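Local coordinates for protein cytochrome c552 (Thermochromatium tepidum, PDB 5ZE8) that probably carries electrons at low potential through five covalently attached c-type hemes in a thermophilic purple sulfur photosynthetic bacterium, at residues A[219-231]-A[243-257]. Sequence-based numbering, arbitrary orientation.
Sequences LRTSDACMGCHDQ and TGKEFIAGGSQVACQ. With HEC (heme c), chain E.
Gln257 reaches across from the second of two successive heme c attachment motifs, Cys256 onward, to the backbone just ahead of the first, the CXXCH motif of Cys225, Cys228 and His229, and shows how one amide can join neighbouring heme sites in a multiheme cytochrome. Bent at chi2 (92°), its chain brings NE2 between two carbonyls, 2.8 Å from Leu219 O and 2.9 Å from Thr221 O. The Thr221 bond is the straighter (165°) and lies in the amide plane, although the donor stands above the carbonyl plane; Ala224 N reaches the same oxygen from its opposite face. With an alanine here, the two carbonyls would probably lose their shared donor, and the turn leading into Cys225 would be less firmly tied to the next heme site. Beside the amide, the two heme-linked cysteines pack together, Cys225 SG lying 3.8 Å from Cys256 CB; Cys256 SG, bonded to another heme, also meets Ser222 CB and the methyl end of Met226. Farther along, Gly244 N donates to Asp230 O (2.9 Å), while Asp230 OD1 comes 3.3 Å from Gly244 CA, where a side chain would collide with it. His229 NE2 binds the iron, with His61 as its other protein ligand, and at the ring's far edge ND1 donates in plane to a water 2.8 Å away that is also hydrogen-bonded to Thr243 OG1, itself hydrogen-bonded to Thr314 OG1.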
ATOM      1  N   LEU A 219       5.651   5.321  17.511  1.00 13.37           N
ATOM      2  CA  LEU A 219       5.617   3.916  17.114  1.00 12.87           C
ATOM      3  C   LEU A 219       4.224   3.265  17.150  1.00 12.33           C
ATOM      4  O   LEU A 219       3.940   2.285  16.450  1.00 12.49           O
ATOM      5  CB  LEU A 219       6.567   3.065  17.980  1.00 13.57           C
ATOM      6  CG  LEU A 219       8.026   3.001  17.532  1.00 14.11           C
ATOM      7  CD1 LEU A 219       8.207   2.242  16.228  1.00 14.29           C
ATOM      8  CD2 LEU A 219       8.687   4.358  17.486  1.00 13.29           C
ATOM      9  N   ARG A 220       3.345   3.734  18.061  1.00 12.00           N
ATOM     10  CA  ARG A 220       2.076   3.071  18.258  1.00 13.44           C
ATOM     11  C   ARG A 220       0.910   3.703  17.548  1.00 12.78           C
ATOM     12  O   ARG A 220      -0.207   3.096  17.556  1.00 14.58           O
ATOM     13  CB  ARG A 220       1.722   2.933  19.742  1.00 14.87           C
ATOM     14  CG  ARG A 220       2.684   2.174  20.602  1.00 17.62           C
ATOM     15  CD  ARG A 220       1.838   1.619  21.736  1.00 24.02           C
ATOM     16  NE  ARG A 220       2.661   0.948  22.744  1.00 26.48           N
ATOM     17  CZ  ARG A 220       2.963  -0.324  22.758  1.00 25.75           C
ATOM     18  NH1 ARG A 220       2.598  -1.153  21.797  1.00 30.50           N
ATOM     19  NH2 ARG A 220       3.765  -0.760  23.693  1.00 28.55           N
ATOM     20  N   THR A 221       1.086   4.886  16.966  1.00 11.87           N
ATOM     21  CA  THR A 221       0.007   5.572  16.255  1.00 11.88           C
ATOM     22  C   THR A 221       0.323   5.700  14.754  1.00 10.66           C
ATOM     23  O   THR A 221       1.398   5.313  14.290  1.00 11.47           O
ATOM     24  CB  THR A 221      -0.214   6.993  16.799  1.00 12.97           C
ATOM     25  OG1 THR A 221       0.818   7.888  16.360  1.00 15.06           O
ATOM     26  CG2 THR A 221      -0.260   6.948  18.319  1.00 15.83           C
ATOM     27  N   SER A 222      -0.620   6.262  13.998  1.00 11.52           N
ATOM     28  CA  SER A 222      -0.449   6.443  12.614  1.00 10.97           C
ATOM     29  C   SER A 222       0.685   7.346  12.268  1.00 11.41           C
ATOM     30  O   SER A 222       1.084   7.376  11.066  1.00 12.14           O
ATOM     31  CB  SER A 222      -1.726   6.938  11.926  1.00 12.87           C
ATOM     32  OG  SER A 222      -2.062   8.294  12.311  1.00 16.21           O
ATOM     33  N   ASP A 223       1.275   8.074  13.226  1.00 11.38           N
ATOM     34  CA  ASP A 223       2.530   8.782  12.944  1.00 12.36           C
ATOM     35  C   ASP A 223       3.590   7.895  12.315  1.00 10.80           C
ATOM     36  O   ASP A 223       4.457   8.428  11.613  1.00 11.86           O
ATOM     37  CB  ASP A 223       3.103   9.404  14.243  1.00 13.01           C
ATOM     38  CG  ASP A 223       2.276  10.615  14.734  1.00 18.36           C
ATOM     39  OD1 ASP A 223       1.217  10.977  14.166  1.00 17.13           O
ATOM     40  OD2 ASP A 223       2.695  11.197  15.753  1.00 21.68           O
ATOM     41  N   ALA A 224       3.529   6.607  12.607  1.00 11.26           N
ATOM     42  CA  ALA A 224       4.516   5.637  12.105  1.00 11.14           C
ATOM     43  C   ALA A 224       4.374   5.480  10.598  1.00 10.28           C
ATOM     44  O   ALA A 224       5.331   4.910   9.995  1.00 11.74           O
ATOM     45  CB  ALA A 224       4.343   4.304  12.778  1.00 11.09           C
ATOM     46  N   CYS A 225       3.255   5.878   9.997  1.00 10.58           N
ATOM     47  CA  CYS A 225       2.984   5.533   8.594  1.00 10.82           C
ATOM     48  C   CYS A 225       2.741   6.769   7.735  1.00 10.70           C
ATOM     49  O   CYS A 225       2.865   6.716   6.524  1.00 11.09           O
ATOM     50  CB  CYS A 225       1.726   4.637   8.517  1.00 11.44           C
ATOM     51  SG  CYS A 225       1.716   3.309   9.766  1.00 10.79           S
ATOM     52  N   MET A 226       2.251   7.871   8.329  1.00 11.44           N
ATOM     53  CA  MET A 226       1.631   8.912   7.536  1.00 12.92           C
ATOM     54  C   MET A 226       2.554   9.661   6.619  1.00 11.97           C
ATOM     55  O   MET A 226       2.056  10.141   5.573  1.00 13.13           O
ATOM     56  CB  MET A 226       0.836   9.944   8.407  1.00 15.33           C
ATOM     57  CG  MET A 226      -0.446   9.449   8.960  1.00 20.24           C
ATOM     58  SD  MET A 226      -1.660   9.119   7.656  1.00 32.77           S
ATOM     59  CE  MET A 226      -1.287   7.472   7.791  1.00 21.88           C
ATOM     60  N   GLY A 227       3.822   9.819   6.934  1.00 10.54           N
ATOM     61  CA  GLY A 227       4.709  10.583   6.007  1.00 10.67           C
ATOM     62  C   GLY A 227       4.749   9.990   4.595  1.00 10.46           C
ATOM     63  O   GLY A 227       4.842  10.683   3.569  1.00 11.04           O
ATOM     64  N   CYS A 228       4.717   8.672   4.567  1.00  9.25           N
ATOM     65  CA  CYS A 228       4.735   7.928   3.286  1.00  8.84           C
ATOM     66  C   CYS A 228       3.413   7.567   2.763  1.00 10.77           C
ATOM     67  O   CYS A 228       3.320   7.289   1.537  1.00 11.50           O
ATOM     68  CB  CYS A 228       5.579   6.655   3.441  1.00  9.34           C
ATOM     69  SG  CYS A 228       7.262   7.068   3.987  1.00  9.78           S
ATOM     70  N   HIS A 229       2.386   7.499   3.615  1.00 10.23           N
ATOM     71  CA  HIS A 229       1.072   7.010   3.215  1.00 10.09           C
ATOM     72  C   HIS A 229      -0.073   8.013   3.266  1.00 11.50           C
ATOM     73  O   HIS A 229      -1.216   7.633   2.871  1.00 15.20           O
ATOM     74  CB  HIS A 229       0.760   5.842   4.126  1.00  9.75           C
ATOM     75  CG  HIS A 229       1.455   4.574   3.697  1.00  9.38           C
ATOM     76  ND1 HIS A 229       0.961   3.809   2.644  1.00  9.75           N
ATOM     77  CD2 HIS A 229       2.526   3.910   4.215  1.00  9.90           C
ATOM     78  CE1 HIS A 229       1.762   2.734   2.553  1.00 10.83           C
ATOM     79  NE2 HIS A 229       2.732   2.810   3.460  1.00  9.99           N
ATOM     80  N   ASP A 230       0.156   9.253   3.713  1.00 11.53           N
ATOM     81  CA  ASP A 230      -1.002  10.231   3.894  1.00 13.72           C
ATOM     82  C   ASP A 230      -1.493  10.651   2.528  1.00 15.01           C
ATOM     83  O   ASP A 230      -2.685  10.430   2.174  1.00 17.27           O
ATOM     84  CB  ASP A 230      -0.586  11.398   4.782  1.00 16.27           C
ATOM     85  CG  ASP A 230      -1.599  12.455   4.904  1.00 22.32           C
ATOM     86  OD1 ASP A 230      -2.708  12.304   4.493  1.00 26.33           O
ATOM     87  OD2 ASP A 230      -1.216  13.571   5.313  1.00 29.82           O
ATOM     88  N   GLN A 231      -0.589  11.189   1.714  1.00 15.27           N
ATOM     89  CA  GLN A 231      -1.050  11.837   0.459  1.00 17.95           C
ATOM     90  C   GLN A 231       0.119  11.969  -0.477  1.00 18.59           C
ATOM     91  O   GLN A 231       1.244  12.043  -0.014  1.00 19.00           O
ATOM     92  CB  GLN A 231      -1.710  13.190   0.747  1.00 21.78           C
ATOM     93  CG  GLN A 231      -2.486  13.774  -0.409  1.00 27.22           C
ATOM     94  CD  GLN A 231      -3.508  14.881  -0.083  1.00 31.82           C
ATOM     95  OE1 GLN A 231      -4.179  14.881   0.958  1.00 33.47           O
ATOM     96  NE2 GLN A 231      -3.653  15.802  -1.024  1.00 30.31           N
ATOM     97  N   THR A 243      -4.765   8.125   1.031  1.00 18.44           N
ATOM     98  CA  THR A 243      -5.169   7.191   2.129  1.00 18.93           C
ATOM     99  C   THR A 243      -5.446   7.998   3.418  1.00 22.15           C
ATOM    100  O   THR A 243      -6.408   7.715   4.148  1.00 20.06           O
ATOM    101  CB  THR A 243      -4.077   6.165   2.430  1.00 17.31           C
ATOM    102  OG1 THR A 243      -3.784   5.421   1.282  1.00 20.46           O
ATOM    103  CG2 THR A 243      -4.482   5.170   3.575  1.00 18.10           C
ATOM    104  N   GLY A 244      -4.661   9.016   3.722  1.00 21.98           N
ATOM    105  CA  GLY A 244      -5.033   9.925   4.879  1.00 19.87           C
ATOM    106  C   GLY A 244      -6.278  10.749   4.838  1.00 21.87           C
ATOM    107  O   GLY A 244      -6.984  10.827   5.849  1.00 22.59           O
ATOM    108  N   LYS A 245      -6.625  11.356   3.692  1.00 20.04           N
ATOM    109  CA  LYS A 245      -7.862  12.099   3.586  1.00 26.53           C
ATOM    110  C   LYS A 245      -8.966  11.114   3.673  1.00 24.55           C
ATOM    111  O   LYS A 245     -10.025  11.425   4.241  1.00 23.41           O
ATOM    112  CB  LYS A 245      -7.896  12.862   2.235  1.00 33.80           C
ATOM    113  CG  LYS A 245      -9.099  13.790   1.954  1.00 42.43           C
ATOM    114  CD  LYS A 245      -8.916  14.667   0.684  1.00 47.08           C
ATOM    115  CE  LYS A 245      -7.460  15.048   0.413  1.00 50.48           C
ATOM    116  NZ  LYS A 245      -7.311  16.031  -0.677  1.00 54.08           N
ATOM    117  N   GLU A 246      -8.810   9.911   3.097  1.00 19.19           N
ATOM    118  CA  GLU A 246      -9.901   8.945   3.227  1.00 18.12           C
ATOM    119  C   GLU A 246     -10.142   8.558   4.687  1.00 19.10           C
ATOM    120  O   GLU A 246     -11.281   8.567   5.185  1.00 19.14           O
ATOM    121  CB  GLU A 246      -9.623   7.670   2.432  1.00 17.81           C
ATOM    122  CG  GLU A 246      -9.484   7.896   0.913  1.00 17.89           C
ATOM    123  CD  GLU A 246      -8.643   6.859   0.198  1.00 17.98           C
ATOM    124  OE1 GLU A 246      -8.364   5.813   0.813  1.00 15.18           O
ATOM    125  OE2 GLU A 246      -8.285   7.081  -1.012  1.00 18.35           O
ATOM    126  N   PHE A 247      -9.039   8.293   5.365  1.00 18.90           N
ATOM    127  CA  PHE A 247      -9.056   7.895   6.777  1.00 18.46           C
ATOM    128  C   PHE A 247      -9.707   8.975   7.662  1.00 22.72           C
ATOM    129  O   PHE A 247     -10.557   8.673   8.486  1.00 20.18           O
ATOM    130  CB  PHE A 247      -7.637   7.511   7.272  1.00 20.70           C
ATOM    131  CG  PHE A 247      -7.671   6.875   8.618  1.00 18.72           C
ATOM    132  CD1 PHE A 247      -7.788   7.698   9.724  1.00 21.30           C
ATOM    133  CD2 PHE A 247      -7.764   5.528   8.766  1.00 21.03           C
ATOM    134  CE1 PHE A 247      -7.925   7.145  10.986  1.00 24.08           C
ATOM    135  CE2 PHE A 247      -7.880   4.956  10.043  1.00 22.23           C
ATOM    136  CZ  PHE A 247      -7.966   5.772  11.123  1.00 24.39           C
ATOM    137  N   ILE A 248      -9.392  10.245   7.419  1.00 23.61           N
ATOM    138  CA  ILE A 248     -10.131  11.351   8.071  1.00 25.16           C
ATOM    139  C   ILE A 248     -11.608  11.345   7.784  1.00 30.02           C
ATOM    140  O   ILE A 248     -12.445  11.378   8.733  1.00 25.48           O
ATOM    141  CB  ILE A 248      -9.519  12.709   7.706  1.00 29.57           C
ATOM    142  CG1 ILE A 248      -8.148  12.803   8.425  1.00 30.13           C
ATOM    143  CG2 ILE A 248     -10.471  13.845   8.086  1.00 31.18           C
ATOM    144  CD1 ILE A 248      -7.308  14.003   8.041  1.00 35.43           C
ATOM    145  N   ALA A 249     -11.967  11.292   6.503  1.00 24.22           N
ATOM    146  CA  ALA A 249     -13.348  11.390   6.160  1.00 26.92           C
ATOM    147  C   ALA A 249     -14.171  10.328   6.816  1.00 27.07           C
ATOM    148  O   ALA A 249     -15.319  10.604   7.204  1.00 31.35           O
ATOM    149  CB  ALA A 249     -13.531  11.338   4.623  1.00 28.39           C
ATOM    150  N   GLY A 250     -13.607   9.101   6.938  1.00 25.90           N
ATOM    151  CA  GLY A 250     -14.348   7.957   7.363  1.00 23.81           C
ATOM    152  C   GLY A 250     -14.569   7.943   8.862  1.00 21.99           C
ATOM    153  O   GLY A 250     -15.304   7.149   9.343  1.00 26.40           O
ATOM    154  N   GLY A 251     -13.741   8.702   9.554  1.00 22.16           N
ATOM    155  CA  GLY A 251     -13.952   8.927  10.990  1.00 20.82           C
ATOM    156  C   GLY A 251     -13.406   7.877  11.915  1.00 21.43           C
ATOM    157  O   GLY A 251     -13.619   7.996  13.126  1.00 21.77           O
ATOM    158  N   SER A 252     -12.696   6.866  11.404  1.00 18.48           N
ATOM    159  CA  SER A 252     -12.115   5.838  12.295  1.00 17.50           C
ATOM    160  C   SER A 252     -11.054   6.380  13.247  1.00 16.98           C
ATOM    161  O   SER A 252     -10.399   7.347  12.945  1.00 19.78           O
ATOM    162  CB  SER A 252     -11.480   4.685  11.507  1.00 17.94           C
ATOM    163  OG  SER A 252     -10.976   3.626  12.345  1.00 19.51           O
ATOM    164  N   GLN A 253     -10.974   5.802  14.424  1.00 18.02           N
ATOM    165  CA  GLN A 253      -9.971   6.140  15.427  1.00 18.54           C
ATOM    166  C   GLN A 253      -8.978   4.941  15.571  1.00 16.65           C
ATOM    167  O   GLN A 253      -8.182   4.981  16.487  1.00 20.64           O
ATOM    168  CB  GLN A 253     -10.701   6.426  16.692  1.00 20.13           C
ATOM    169  CG  GLN A 253     -11.562   7.649  16.432  1.00 24.55           C
ATOM    170  CD  GLN A 253     -11.976   8.357  17.602  1.00 30.78           C
ATOM    171  OE1 GLN A 253     -11.154   9.000  18.225  1.00 37.76           O
ATOM    172  NE2 GLN A 253     -13.284   8.273  17.942  1.00 38.04           N
ATOM    173  N   VAL A 254      -8.992   3.943  14.662  1.00 16.41           N
ATOM    174  CA  VAL A 254      -8.095   2.766  14.765  1.00 15.88           C
ATOM    175  C   VAL A 254      -6.746   3.148  14.100  1.00 18.46           C
ATOM    176  O   VAL A 254      -6.733   3.583  12.963  1.00 20.83           O
ATOM    177  CB  VAL A 254      -8.682   1.592  14.032  1.00 16.85           C
ATOM    178  CG1 VAL A 254      -7.802   0.355  14.098  1.00 16.55           C
ATOM    179  CG2 VAL A 254     -10.072   1.324  14.658  1.00 18.73           C
ATOM    180  N   ALA A 255      -5.624   2.897  14.807  1.00 15.72           N
ATOM    181  CA  ALA A 255      -4.238   3.067  14.323  1.00 14.12           C
ATOM    182  C   ALA A 255      -3.987   2.035  13.214  1.00 12.20           C
ATOM    183  O   ALA A 255      -4.506   0.919  13.304  1.00 11.35           O
ATOM    184  CB  ALA A 255      -3.267   2.819  15.451  1.00 13.48           C
ATOM    185  N   CYS A 256      -3.224   2.462  12.190  1.00 11.92           N
ATOM    186  CA  CYS A 256      -2.942   1.558  11.045  1.00 11.59           C
ATOM    187  C   CYS A 256      -2.427   0.212  11.544  1.00 11.73           C
ATOM    188  O   CYS A 256      -2.757  -0.844  11.057  1.00 10.76           O
ATOM    189  CB  CYS A 256      -1.871   2.210  10.107  1.00 11.75           C
ATOM    190  SG  CYS A 256      -2.070   3.926   9.722  1.00 12.30           S
ATOM    191  N   GLN A 257      -1.555   0.260  12.597  1.00 11.22           N
ATOM    192  CA  GLN A 257      -0.925  -0.921  13.147  1.00 12.15           C
ATOM    193  C   GLN A 257      -1.891  -1.949  13.697  1.00 11.75           C
ATOM    194  O   GLN A 257      -1.572  -3.135  13.690  1.00 12.37           O
ATOM    195  CB  GLN A 257       0.074  -0.561  14.238  1.00 11.83           C
ATOM    196  CG  GLN A 257       1.222   0.305  13.772  1.00 12.76           C
ATOM    197  CD  GLN A 257       0.946   1.786  13.928  1.00 11.93           C
ATOM    198  OE1 GLN A 257      -0.104   2.328  13.523  1.00 13.03           O
ATOM    199  NE2 GLN A 257       1.950   2.502  14.448  1.00 10.99           N
TER
HETATM  200 FE   HEC E 504       4.182   1.346   3.868  1.00  9.23          FE
HETATM  201  CHA HEC E 504       3.649  -0.302   0.929  1.00 10.20           C
HETATM  202  CHB HEC E 504       1.546  -0.316   5.291  1.00  9.61           C
HETATM  203  CHC HEC E 504       4.973   2.749   6.886  1.00  8.75           C
HETATM  204  CHD HEC E 504       6.503   3.412   2.336  1.00  8.26           C
HETATM  205  NA  HEC E 504       2.893  -0.023   3.226  1.00  9.06           N
HETATM  206  C1A HEC E 504       2.803  -0.621   1.979  1.00  9.33           C
HETATM  207  C2A HEC E 504       1.717  -1.571   1.925  1.00  9.46           C
HETATM  208  C3A HEC E 504       1.126  -1.492   3.144  1.00  9.08           C
HETATM  209  C4A HEC E 504       1.911  -0.621   3.976  1.00  9.13           C
HETATM  210  CMA HEC E 504      -0.066  -2.310   3.647  1.00  9.24           C
HETATM  211  CAA HEC E 504       1.259  -2.326   0.730  1.00  9.90           C
HETATM  212  CBA HEC E 504       1.996  -3.660   0.635  1.00  9.56           C
HETATM  213  CGA HEC E 504       1.584  -4.397  -0.643  1.00 11.30           C
HETATM  214  O1A HEC E 504       1.675  -3.870  -1.770  1.00 11.53           O
HETATM  215  O2A HEC E 504       1.243  -5.617  -0.592  1.00 13.38           O
HETATM  216  NB  HEC E 504       3.365   1.227   5.719  1.00  8.37           N
HETATM  217  C1B HEC E 504       2.265   0.551   6.111  1.00 10.05           C
HETATM  218  C2B HEC E 504       1.996   0.826   7.485  1.00  9.59           C
HETATM  219  C3B HEC E 504       2.937   1.674   7.942  1.00  9.63           C
HETATM  220  C4B HEC E 504       3.866   1.878   6.819  1.00  8.55           C
HETATM  221  CMB HEC E 504       0.810   0.245   8.248  1.00  9.78           C
HETATM  222  CAB HEC E 504       3.180   2.186   9.314  1.00  9.17           C
HETATM  223  CBB HEC E 504       3.199   1.157  10.329  1.00  9.83           C
HETATM  224  NC  HEC E 504       5.457   2.734   4.484  1.00  8.47           N
HETATM  225  C1C HEC E 504       5.656   3.181   5.725  1.00  7.64           C
HETATM  226  C2C HEC E 504       6.716   4.218   5.828  1.00  8.35           C
HETATM  227  C3C HEC E 504       7.110   4.396   4.548  1.00  8.55           C
HETATM  228  C4C HEC E 504       6.353   3.497   3.700  1.00  8.87           C
HETATM  229  CMC HEC E 504       7.162   4.935   7.093  1.00  8.05           C
HETATM  230  CAC HEC E 504       8.140   5.377   3.970  1.00  8.65           C
HETATM  231  CBC HEC E 504       9.360   5.578   4.633  1.00  8.52           C
HETATM  232  ND  HEC E 504       4.875   1.506   2.044  1.00  7.97           N
HETATM  233  C1D HEC E 504       5.812   2.418   1.570  1.00  9.06           C
HETATM  234  C2D HEC E 504       6.080   2.199   0.159  1.00  9.36           C
HETATM  235  C3D HEC E 504       5.325   1.166  -0.234  1.00  9.92           C
HETATM  236  C4D HEC E 504       4.576   0.724   0.972  1.00  9.97           C
HETATM  237  CMD HEC E 504       7.018   3.044  -0.609  1.00  9.58           C
HETATM  238  CAD HEC E 504       5.237   0.605  -1.677  1.00  9.46           C
HETATM  239  CBD HEC E 504       6.526   0.023  -2.178  1.00  9.72           C
HETATM  240  CGD HEC E 504       6.329  -0.585  -3.561  1.00 13.00           C
HETATM  241  O1D HEC E 504       5.253  -1.145  -3.928  1.00 13.87           O
HETATM  242  O2D HEC E 504       7.315  -0.508  -4.358  1.00 11.46           O
HETATM  243  O   HOH W   1      -1.090   4.708   0.965  1.00 22.12           O
HETATM  244  O   HOH W   2      -4.831  12.328   1.750  1.00 33.65           O
HETATM  245  O   HOH W   3      -5.743  17.681  -1.526  1.00 45.79           O